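Local coordinates for putative diflavin flavoprotein A 5 (PDB 4FEK) that probably mediates electron transfer from NADH to oxygen, reducing it to water, this chain being the N-terminal metallo-beta-lactamase-like part of a modular flavodiiron protein, at residues A[35-40]-A[197-202]; A[173-178]-A[203-208]; A[207-212]-A[248-253]. All coordinates share one frame; numbering follows the deposited sequence.

Interaction 1. Residues A[35-40]-A[197-202]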
loop_
_atom_site.group_PDB
_atom_site.type_symbol
_atom_site.label_atom_id
_atom_site.label_comp_id
_atom_site.label_asym_id
_atom_site.label_seq_id
_atom_site.Cartn_x
_atom_site.Cartn_y
_atom_site.Cartn_z
ATOM N N TYR A 35 -12.439 -12.058 2.544
ATOM C CA TYR A 35 -13.389 -11.759 1.468
ATOM C C TYR A 35 -14.792 -12.272 1.777
ATOM O O TYR A 35 -15.690 -12.138 0.945
ATOM C CB TYR A 35 -12.910 -12.348 0.131
ATOM C CG TYR A 35 -11.548 -11.835 -0.274
ATOM C CD1 TYR A 35 -11.409 -10.603 -0.896
ATOM C CD2 TYR A 35 -10.402 -12.572 0.002
ATOM C CE1 TYR A 35 -10.148 -10.109 -1.245
ATOM C CE2 TYR A 35 -9.148 -12.101 -0.351
ATOM C CZ TYR A 35 -9.035 -10.866 -0.975
ATOM O OH TYR A 35 -7.797 -10.396 -1.316
ATOM N N ALA A 36 -14.974 -12.811 2.990
ATOM C CA ALA A 36 -16.187 -13.559 3.338
ATOM C C ALA A 36 -17.450 -12.710 3.434
ATOM O O ALA A 36 -18.550 -13.255 3.515
ATOM C CB ALA A 36 -15.986 -14.370 4.627
ATOM N N LEU A 37 -17.296 -11.389 3.437
ATOM C CA LEU A 37 -18.448 -10.488 3.331
ATOM C C LEU A 37 -18.943 -10.354 1.884
ATOM O O LEU A 37 -19.960 -9.714 1.645
ATOM C CB LEU A 37 -18.123 -9.101 3.893
ATOM C CG LEU A 37 -18.434 -8.825 5.369
ATOM C CD1 LEU A 37 -18.295 -10.074 6.230
ATOM C CD2 LEU A 37 -17.566 -7.712 5.916
ATOM N N GLU A 38 -18.214 -10.960 0.946
ATOM C CA GLU A 38 -18.584 -11.024 -0.478
ATOM C C GLU A 38 -18.911 -9.656 -1.077
ATOM O O GLU A 38 -19.968 -9.466 -1.667
ATOM C CB GLU A 38 -19.755 -11.999 -0.708
ATOM C CG GLU A 38 -19.583 -13.387 -0.040
ATOM C CD GLU A 38 -18.581 -14.308 -0.756
ATOM O OE1 GLU A 38 -18.625 -14.415 -2.001
ATOM O OE2 GLU A 38 -17.748 -14.940 -0.068
ATOM N N ARG A 39 -18.002 -8.697 -0.920
ATOM C CA ARG A 39 -18.224 -7.360 -1.472
ATOM C C ARG A 39 -17.106 -6.956 -2.433
ATOM O O ARG A 39 -16.986 -5.794 -2.803
ATOM C CB ARG A 39 -18.389 -6.320 -0.356
ATOM C CG ARG A 39 -19.730 -6.446 0.385
ATOM C CD ARG A 39 -19.718 -5.776 1.757
ATOM N NE ARG A 39 -20.977 -6.029 2.463
ATOM C CZ ARG A 39 -21.189 -5.789 3.754
ATOM N NH1 ARG A 39 -20.222 -5.284 4.507
ATOM N NH2 ARG A 39 -22.376 -6.055 4.291
ATOM N N GLY A 40 -16.300 -7.931 -2.835
ATOM C CA GLY A 40 -15.184 -7.664 -3.724
ATOM C C GLY A 40 -14.064 -6.983 -2.976
ATOM O O GLY A 40 -13.998 -7.037 -1.737
ATOM N N GLN A 197 -14.415 -1.918 7.331
ATOM C CA GLN A 197 -13.129 -1.570 7.950
ATOM C C GLN A 197 -12.913 -2.345 9.253
ATOM O O GLN A 197 -11.800 -2.778 9.555
ATOM C CB GLN A 197 -13.060 -0.070 8.241
ATOM C CG GLN A 197 -12.909 0.819 6.990
ATOM C CD GLN A 197 -13.253 2.271 7.288
ATOM O OE1 GLN A 197 -14.044 2.555 8.192
ATOM N NE2 GLN A 197 -12.621 3.194 6.572
ATOM N N ARG A 198 -13.980 -2.528 10.021
ATOM C CA ARG A 198 -13.879 -3.292 11.262
ATOM C C ARG A 198 -13.591 -4.771 11.004
ATOM O O ARG A 198 -12.757 -5.395 11.686
ATOM C CB ARG A 198 -15.169 -3.146 12.065
ATOM C CG ARG A 198 -15.103 -3.711 13.465
ATOM C CD ARG A 198 -16.430 -3.409 14.194
ATOM N NE ARG A 198 -16.286 -3.422 15.647
ATOM C CZ ARG A 198 -16.753 -2.472 16.458
ATOM N NH1 ARG A 198 -17.397 -1.419 15.964
ATOM N NH2 ARG A 198 -16.575 -2.571 17.768
ATOM N N TYR A 199 -14.287 -5.343 10.025
ATOM C CA TYR A 199 -14.077 -6.737 9.663
ATOM C C TYR A 199 -12.641 -6.948 9.177
ATOM O O TYR A 199 -12.000 -7.956 9.476
ATOM C CB TYR A 199 -15.092 -7.158 8.585
ATOM C CG TYR A 199 -14.994 -8.623 8.236
ATOM C CD1 TYR A 199 -15.347 -9.597 9.170
ATOM C CD2 TYR A 199 -14.526 -9.040 6.984
ATOM C CE1 TYR A 199 -15.254 -10.941 8.871
ATOM C CE2 TYR A 199 -14.426 -10.389 6.671
ATOM C CZ TYR A 199 -14.793 -11.339 7.625
ATOM O OH TYR A 199 -14.695 -12.685 7.349
ATOM N N TYR A 200 -12.142 -5.972 8.420
ATOM C CA TYR A 200 -10.784 -6.011 7.906
ATOM C C TYR A 200 -9.787 -6.025 9.065
ATOM O O TYR A 200 -8.857 -6.832 9.067
ATOM C CB TYR A 200 -10.562 -4.807 6.984
ATOM C CG TYR A 200 -9.216 -4.738 6.300
ATOM C CD1 TYR A 200 -8.121 -4.210 6.968
ATOM C CD2 TYR A 200 -9.054 -5.143 4.959
ATOM C CE1 TYR A 200 -6.899 -4.081 6.363
ATOM C CE2 TYR A 200 -7.793 -5.014 4.319
ATOM C CZ TYR A 200 -6.736 -4.485 5.034
ATOM O OH TYR A 200 -5.490 -4.358 4.466
ATOM N N PHE A 201 -9.983 -5.139 10.037
ATOM C CA PHE A 201 -9.145 -5.114 11.232
ATOM C C PHE A 201 -9.147 -6.497 11.925
ATOM O O PHE A 201 -8.095 -7.049 12.230
ATOM C CB PHE A 201 -9.625 -4.060 12.216
ATOM C CG PHE A 201 -8.791 -3.979 13.473
ATOM C CD1 PHE A 201 -9.054 -4.818 14.565
ATOM C CD2 PHE A 201 -7.749 -3.062 13.567
ATOM C CE1 PHE A 201 -8.281 -4.758 15.702
ATOM C CE2 PHE A 201 -6.971 -2.985 14.711
ATOM C CZ PHE A 201 -7.239 -3.819 15.784
ATOM N N ASN A 202 -10.336 -7.030 12.168
ATOM C CA ASN A 202 -10.480 -8.319 12.826
ATOM C C ASN A 202 -9.866 -9.492 12.076
ATOM O O ASN A 202 -9.348 -10.420 12.708
ATOM C CB ASN A 202 -11.944 -8.582 13.168
ATOM C CG ASN A 202 -12.439 -7.679 14.299
ATOM O OD1 ASN A 202 -11.669 -7.308 15.176
ATOM N ND2 ASN A 202 -13.719 -7.326 14.275
#
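Y199 swings its ring out from helix 194-205 with chi1 at -176°, CG opposite the backbone N, toward L37, whose own chi1 of -92° and small chi2 both lie off the staggered positions and bring CD1 over that ring and CD2 beside its root. The evidence for a CH-pi contact is direct: L37 CD1 stands 3.8 Å from the centroid of the Y199 ring, only 6° from the ring normal, which puts the methyl carbon above the centre of one face. The second branch takes the root of the same ring, with L37 CD2 3.5 Å from Y199 CD2 and 3.7 Å from Y199 CB. The two side chains overlap side by side, running opposite ways: the leucine fork toward the helix, the tyrosine toward the loop. At the phenolic end, A36 CB lies 3.5 Å from Y199 OH and approaches the ring obliquely. That hydroxyl is hydrogen-bonded to the backbone oxygen of I33, just before the loop segment, so the far end of the ring is tied to the same loop on which L37 and A36 sit. The loop itself is shaped by a type I turn, whose bond from E38 N to Y35 O measures 2.8 Å and sets A36 and L37 at its two central positions. R39 adds an electrostatic link of loop to helix through salt bridges to E195 and D196 in the first turn of helix 194-205. The whole is a small surface contact, burying 162 Å² summed over both segments. It joins the connection between strands 18-25 and 41-49 of the seven-stranded sheet to helix 194-205, whose other sides pack, through R198 and F201 among others, against helix 239-258.

Interaction 2. Residues A[173-178]-A[203-208]; sequences DKIFGA and CLMAPH. With PO4 (phosphate ion), chain E.
The CA atoms of I175 and M205 lie 7.8 Å apart, where the loop leaving strand 169-173 passes the last turns of helix 194-205, here widened to a pi-type turn. M205, a selenomethionine, is folded at both chi2 and chi3 (-73° and -72°) and crosses I175 at about a right angle. Its CE meets both branches of the isoleucine, 3.5 Å from I175 CG2, tighter than usual for carbons, and 3.5 Å from I175 CD1; M205 SE adds 3.6 Å to I175 CD1. Within its own segment, I175 CG2 also lies 3.5 Å above the F176 ring plane, offset toward its rim. This loop borders the pocket that holds the metals in metallo-beta-lactamase-fold relatives, and D173 probably occupies the place of their bridging aspartate. Here a phosphate ion, probably from the crystallisation liquor, is bound nearby: K174 NZ donates to phosphate O4 at 2.8 Å, while H87, S89, N91 and R92 supply further hydrogen bonds to the ion. K174 NZ is also bonded to H231 NE2, and D173 OD2 to H87 ND1.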
loop_
_atom_site.group_PDB
_atom_site.type_symbol
_atom_site.label_atom_id
_atom_site.label_comp_id
_atom_site.label_asym_id
_atom_site.label_seq_id
_atom_site.Cartn_x
_atom_site.Cartn_y
_atom_site.Cartn_z
ATOM N N ASP A 173 -0.408 0.956 2.806
ATOM C CA ASP A 173 -0.461 -0.420 2.279
ATOM C C ASP A 173 -1.530 -1.229 3.033
ATOM O O ASP A 173 -2.705 -0.881 2.976
ATOM C CB ASP A 173 0.924 -1.079 2.418
ATOM C CG ASP A 173 1.042 -2.395 1.656
ATOM O OD1 ASP A 173 0.128 -2.738 0.866
ATOM O OD2 ASP A 173 2.068 -3.090 1.854
ATOM N N LYS A 174 -1.125 -2.277 3.763
ATOM C CA LYS A 174 -2.102 -3.121 4.470
ATOM C C LYS A 174 -2.826 -2.434 5.619
ATOM O O LYS A 174 -3.875 -2.909 6.050
ATOM C CB LYS A 174 -1.459 -4.422 4.990
ATOM C CG LYS A 174 -0.992 -5.376 3.905
ATOM C CD LYS A 174 -2.161 -5.914 3.075
ATOM C CE LYS A 174 -1.649 -6.819 1.935
ATOM N NZ LYS A 174 -2.745 -7.572 1.261
ATOM N N ILE A 175 -2.272 -1.351 6.167
ATOM C CA ILE A 175 -2.933 -0.750 7.332
ATOM C C ILE A 175 -4.122 0.133 6.912
ATOM O O ILE A 175 -4.012 0.889 5.942
ATOM C CB ILE A 175 -1.968 0.055 8.226
ATOM C CG1 ILE A 175 -0.624 -0.665 8.405
ATOM C CG2 ILE A 175 -2.633 0.355 9.587
ATOM C CD1 ILE A 175 -0.728 -2.050 9.021
ATOM N N PHE A 176 -5.229 0.030 7.656
ATOM C CA PHE A 176 -6.436 0.882 7.502
ATOM C C PHE A 176 -7.372 0.609 6.323
ATOM O O PHE A 176 -8.241 1.444 6.039
ATOM C CB PHE A 176 -6.099 2.387 7.441
ATOM C CG PHE A 176 -5.303 2.887 8.581
ATOM C CD1 PHE A 176 -5.836 2.916 9.864
ATOM C CD2 PHE A 176 -4.020 3.370 8.373
ATOM C CE1 PHE A 176 -5.095 3.398 10.914
ATOM C CE2 PHE A 176 -3.280 3.860 9.415
ATOM C CZ PHE A 176 -3.812 3.873 10.693
ATOM N N GLY A 177 -7.208 -0.520 5.636
ATOM C CA GLY A 177 -8.012 -0.779 4.447
ATOM C C GLY A 177 -9.345 -1.465 4.677
ATOM O O GLY A 177 -9.824 -1.625 5.830
ATOM N N ALA A 178 -9.964 -1.881 3.572
ATOM C CA ALA A 178 -11.224 -2.628 3.634
ATOM C C ALA A 178 -11.409 -3.404 2.353
ATOM O O ALA A 178 -11.110 -2.890 1.279
ATOM C CB ALA A 178 -12.413 -1.681 3.860
ATOM N N CYS A 203 -9.917 -9.447 10.739
ATOM C CA CYS A 203 -9.319 -10.488 9.916
ATOM C C CYS A 203 -7.806 -10.389 9.885
ATOM O O CYS A 203 -7.120 -11.390 10.098
ATOM C CB CYS A 203 -9.823 -10.433 8.457
ATOM S SG CYS A 203 -11.459 -11.017 8.251
ATOM N N LEU A 204 -7.294 -9.185 9.628
ATOM C CA LEU A 204 -5.880 -8.997 9.278
ATOM C C LEU A 204 -4.984 -8.262 10.293
ATOM O O LEU A 204 -3.761 -8.401 10.250
ATOM C CB LEU A 204 -5.808 -8.218 7.974
ATOM C CG LEU A 204 -6.458 -8.865 6.757
ATOM C CD1 LEU A 204 -6.337 -7.943 5.553
ATOM C CD2 LEU A 204 -5.786 -10.208 6.465
HETATM N N MSE A 205 -5.571 -7.439 11.151
HETATM C CA MSE A 205 -4.783 -6.612 12.076
HETATM C C MSE A 205 -4.802 -7.172 13.488
HETATM O O MSE A 205 -3.781 -7.158 14.187
HETATM C CB MSE A 205 -5.335 -5.182 12.159
HETATM C CG MSE A 205 -5.351 -4.419 10.805
HETATM SE SE MSE A 205 -3.559 -3.900 10.252
HETATM C CE MSE A 205 -3.187 -2.481 11.516
ATOM N N ALA A 206 -5.980 -7.634 13.903
ATOM C CA ALA A 206 -6.226 -8.002 15.298
ATOM C C ALA A 206 -5.197 -8.972 15.909
ATOM O O ALA A 206 -4.768 -8.766 17.050
ATOM C CB ALA A 206 -7.663 -8.531 15.482
ATOM N N PRO A 207 -4.772 -10.006 15.164
ATOM C CA PRO A 207 -3.788 -10.903 15.795
ATOM C C PRO A 207 -2.446 -10.238 16.114
ATOM O O PRO A 207 -1.631 -10.808 16.836
ATOM C CB PRO A 207 -3.568 -11.988 14.732
ATOM C CG PRO A 207 -4.793 -11.938 13.867
ATOM C CD PRO A 207 -5.175 -10.494 13.824
ATOM N N HIS A 208 -2.213 -9.047 15.581
ATOM C CA HIS A 208 -0.940 -8.378 15.775
ATOM C C HIS A 208 -1.168 -7.051 16.498
ATOM O O HIS A 208 -0.493 -6.064 16.230
ATOM C CB HIS A 208 -0.294 -8.138 14.408
ATOM C CG HIS A 208 -0.508 -9.266 13.442
ATOM N ND1 HIS A 208 0.072 -10.509 13.606
ATOM C CD2 HIS A 208 -1.247 -9.341 12.305
ATOM C CE1 HIS A 208 -0.302 -11.302 12.617
ATOM N NE2 HIS A 208 -1.099 -10.618 11.811
HETATM P P PO4 E . -0.644 -10.001 -0.854
HETATM O O1 PO4 E . 0.233 -9.811 -2.097
HETATM O O2 PO4 E . -1.207 -11.381 -0.920
HETATM O O3 PO4 E . 0.270 -9.850 0.329
HETATM O O4 PO4 E . -1.746 -8.970 -0.899
#

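Interaction 3. Residues A[207-212]-A[248-253]; sequences PHAIHV and DWSKAQ
A209 and S250 mark the closest backbone approach of the two segments: their CA atoms are 5.0 Å apart, and A209 CB rests 3.7 Å from the backbone oxygen S250 O. The small side chains are consistent with so near an approach. One turn further along helix 239-258, Q253 touches the same methyl, with Q253 CB 3.9 Å from A209 CB and Q253 CG at the same distance. The glutamine has CG anti to its N (chi1 -174°), which lays the start of the chain against the alanine. One turn on from A209, V212 lays its methyl CG1 against the serine hydroxyl, V212 CG1 being 3.3 Å and V212 CB 3.6 Å from S250 OG. The buried oxygen is satisfied within its own helix: chi1 of -67° turns OG back to hydrogen-bond with Y246 O, so the valine touches an oxygen whose polar partner is already in place.

In the next shell, H208 is the N-cap of helix 209-219, and the bond from V212 N to H208 O (3.0 Å) fixes the first turn that carries A209 and V212 on one face. V212 also touches Y246 of helix 239-258, and M205 and F201 of helix 194-205 contact V212 and S250 respectively. Within helix 239-258, K251 NZ meets D248 OD1 at 2.8 Å on the anti side of the carboxylate, 23° out of its plane, a salt bridge within a single turn.

Here the start of one helix packs on the later part of another through A209 and S250, with V212 and Q253 beside them, joining helix 209-219 to the long C-terminal helix in the helical layer beside the five-stranded sheet of this metallo-beta-lactamase-like domain.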
loop_
_atom_site.group_PDB
_atom_site.type_symbol
_atom_site.label_atom_id
_atom_site.label_comp_id
_atom_site.label_asym_id
_atom_site.label_seq_id
_atom_site.Cartn_x
_atom_site.Cartn_y
_atom_site.Cartn_z
ATOM N N PRO A 207 -4.772 -10.006 15.164
ATOM C CA PRO A 207 -3.788 -10.903 15.795
ATOM C C PRO A 207 -2.446 -10.238 16.114
ATOM O O PRO A 207 -1.631 -10.808 16.836
ATOM C CB PRO A 207 -3.568 -11.988 14.732
ATOM C CG PRO A 207 -4.793 -11.938 13.867
ATOM C CD PRO A 207 -5.175 -10.494 13.824
ATOM N N HIS A 208 -2.213 -9.047 15.581
ATOM C CA HIS A 208 -0.940 -8.378 15.775
ATOM C C HIS A 208 -1.168 -7.051 16.498
ATOM O O HIS A 208 -0.493 -6.064 16.230
ATOM C CB HIS A 208 -0.294 -8.138 14.408
ATOM C CG HIS A 208 -0.508 -9.266 13.442
ATOM N ND1 HIS A 208 0.072 -10.509 13.606
ATOM C CD2 HIS A 208 -1.247 -9.341 12.305
ATOM C CE1 HIS A 208 -0.302 -11.302 12.617
ATOM N NE2 HIS A 208 -1.099 -10.618 11.811
ATOM N N ALA A 209 -2.122 -7.029 17.424
ATOM C CA ALA A 209 -2.535 -5.770 18.053
ATOM C C ALA A 209 -1.413 -4.923 18.682
ATOM O O ALA A 209 -1.434 -3.695 18.560
ATOM C CB ALA A 209 -3.656 -6.020 19.072
ATOM N N ILE A 210 -0.448 -5.542 19.371
ATOM C CA ILE A 210 0.640 -4.730 19.934
ATOM C C ILE A 210 1.469 -4.052 18.832
ATOM O O ILE A 210 1.970 -2.948 19.020
ATOM C CB ILE A 210 1.589 -5.512 20.869
ATOM C CG1 ILE A 210 2.214 -6.689 20.130
ATOM C CG2 ILE A 210 0.860 -5.944 22.163
ATOM C CD1 ILE A 210 3.381 -7.317 20.875
ATOM N N HIS A 211 1.609 -4.707 17.687
ATOM C CA HIS A 211 2.293 -4.052 16.576
ATOM C C HIS A 211 1.450 -2.965 15.927
ATOM O O HIS A 211 1.995 -1.975 15.455
ATOM C CB HIS A 211 2.767 -5.060 15.538
ATOM C CG HIS A 211 3.934 -5.865 15.995
ATOM N ND1 HIS A 211 3.789 -7.007 16.749
ATOM C CD2 HIS A 211 5.265 -5.676 15.837
ATOM C CE1 HIS A 211 4.986 -7.499 17.027
ATOM N NE2 HIS A 211 5.897 -6.719 16.477
ATOM N N VAL A 212 0.131 -3.140 15.889
ATOM C CA VAL A 212 -0.724 -2.056 15.378
ATOM C C VAL A 212 -0.560 -0.801 16.229
ATOM O O VAL A 212 -0.463 0.306 15.708
ATOM C CB VAL A 212 -2.192 -2.487 15.375
ATOM C CG1 VAL A 212 -3.100 -1.332 14.973
ATOM C CG2 VAL A 212 -2.353 -3.682 14.465
ATOM N N ASP A 248 -8.722 1.896 19.676
ATOM C CA ASP A 248 -9.671 1.255 20.594
ATOM C C ASP A 248 -9.762 -0.256 20.366
ATOM O O ASP A 248 -9.716 -1.035 21.313
ATOM C CB ASP A 248 -11.066 1.873 20.493
ATOM C CG ASP A 248 -11.087 3.346 20.866
ATOM O OD1 ASP A 248 -10.159 3.808 21.567
ATOM O OD2 ASP A 248 -12.036 4.040 20.433
ATOM N N TRP A 249 -9.902 -0.656 19.105
ATOM C CA TRP A 249 -9.949 -2.065 18.740
ATOM C C TRP A 249 -8.674 -2.801 19.178
ATOM O O TRP A 249 -8.742 -3.936 19.637
ATOM C CB TRP A 249 -10.161 -2.234 17.229
ATOM C CG TRP A 249 -11.476 -1.683 16.708
ATOM C CD1 TRP A 249 -12.632 -1.500 17.410
ATOM C CD2 TRP A 249 -11.746 -1.251 15.371
ATOM N NE1 TRP A 249 -13.604 -0.977 16.590
ATOM C CE2 TRP A 249 -13.084 -0.822 15.330
ATOM C CE3 TRP A 249 -10.984 -1.204 14.193
ATOM C CZ2 TRP A 249 -13.677 -0.337 14.163
ATOM C CZ3 TRP A 249 -11.573 -0.717 13.031
ATOM C CH2 TRP A 249 -12.903 -0.294 13.025
ATOM N N SER A 250 -7.517 -2.156 19.042
ATOM C CA SER A 250 -6.256 -2.779 19.459
ATOM C C SER A 250 -6.171 -3.016 20.970
ATOM O O SER A 250 -5.755 -4.088 21.405
ATOM C CB SER A 250 -5.053 -1.963 18.998
ATOM O OG SER A 250 -4.952 -2.001 17.582
ATOM N N LYS A 251 -6.539 -2.029 21.774
ATOM C CA LYS A 251 -6.455 -2.255 23.212
ATOM C C LYS A 251 -7.447 -3.326 23.669
ATOM O O LYS A 251 -7.121 -4.121 24.533
ATOM C CB LYS A 251 -6.530 -0.957 24.040
ATOM C CG LYS A 251 -7.796 -0.133 23.929
ATOM C CD LYS A 251 -7.814 0.920 25.050
ATOM C CE LYS A 251 -8.882 1.979 24.850
ATOM N NZ LYS A 251 -8.595 2.807 23.633
ATOM N N ALA A 252 -8.621 -3.380 23.045
ATOM C CA ALA A 252 -9.591 -4.449 23.314
ATOM C C ALA A 252 -9.054 -5.855 23.030
ATOM O O ALA A 252 -9.255 -6.789 23.813
ATOM C CB ALA A 252 -10.855 -4.219 22.520
ATOM N N GLN A 253 -8.397 -6.000 21.884
ATOM C CA GLN A 253 -7.857 -7.268 21.451
ATOM C C GLN A 253 -6.815 -7.771 22.430
ATOM O O GLN A 253 -6.695 -8.981 22.670
ATOM C CB GLN A 253 -7.250 -7.098 20.049
ATOM C CG GLN A 253 -6.791 -8.379 19.421
ATOM C CD GLN A 253 -7.898 -9.412 19.326
ATOM O OE1 GLN A 253 -7.677 -10.584 19.614
ATOM N NE2 GLN A 253 -9.093 -8.983 18.930
#

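Overall arrangement
Interactions 1 and 2 share helix 194-205, by its middle and its end; interaction 3 joins the next helix to helix 239-258. Centres of interactions 1 and 2 lie 10 Å apart, as do those of 2 and 3, whereas 1 and 3 are 17 Å apart. Along the chain the segments of 1 and 2 alternate, while 3 opens where 2 ends, sharing P207 and H208. Direct contacts support this continuity: F201 O lies 2.8 Å from A206 N, a probable hydrogen bond between 1 and 2, and M205 touches V212 between 2 and 3. Together the contacts connect a surface loop, the pocket occupied by the phosphate ion and the C-terminal helix within one domain.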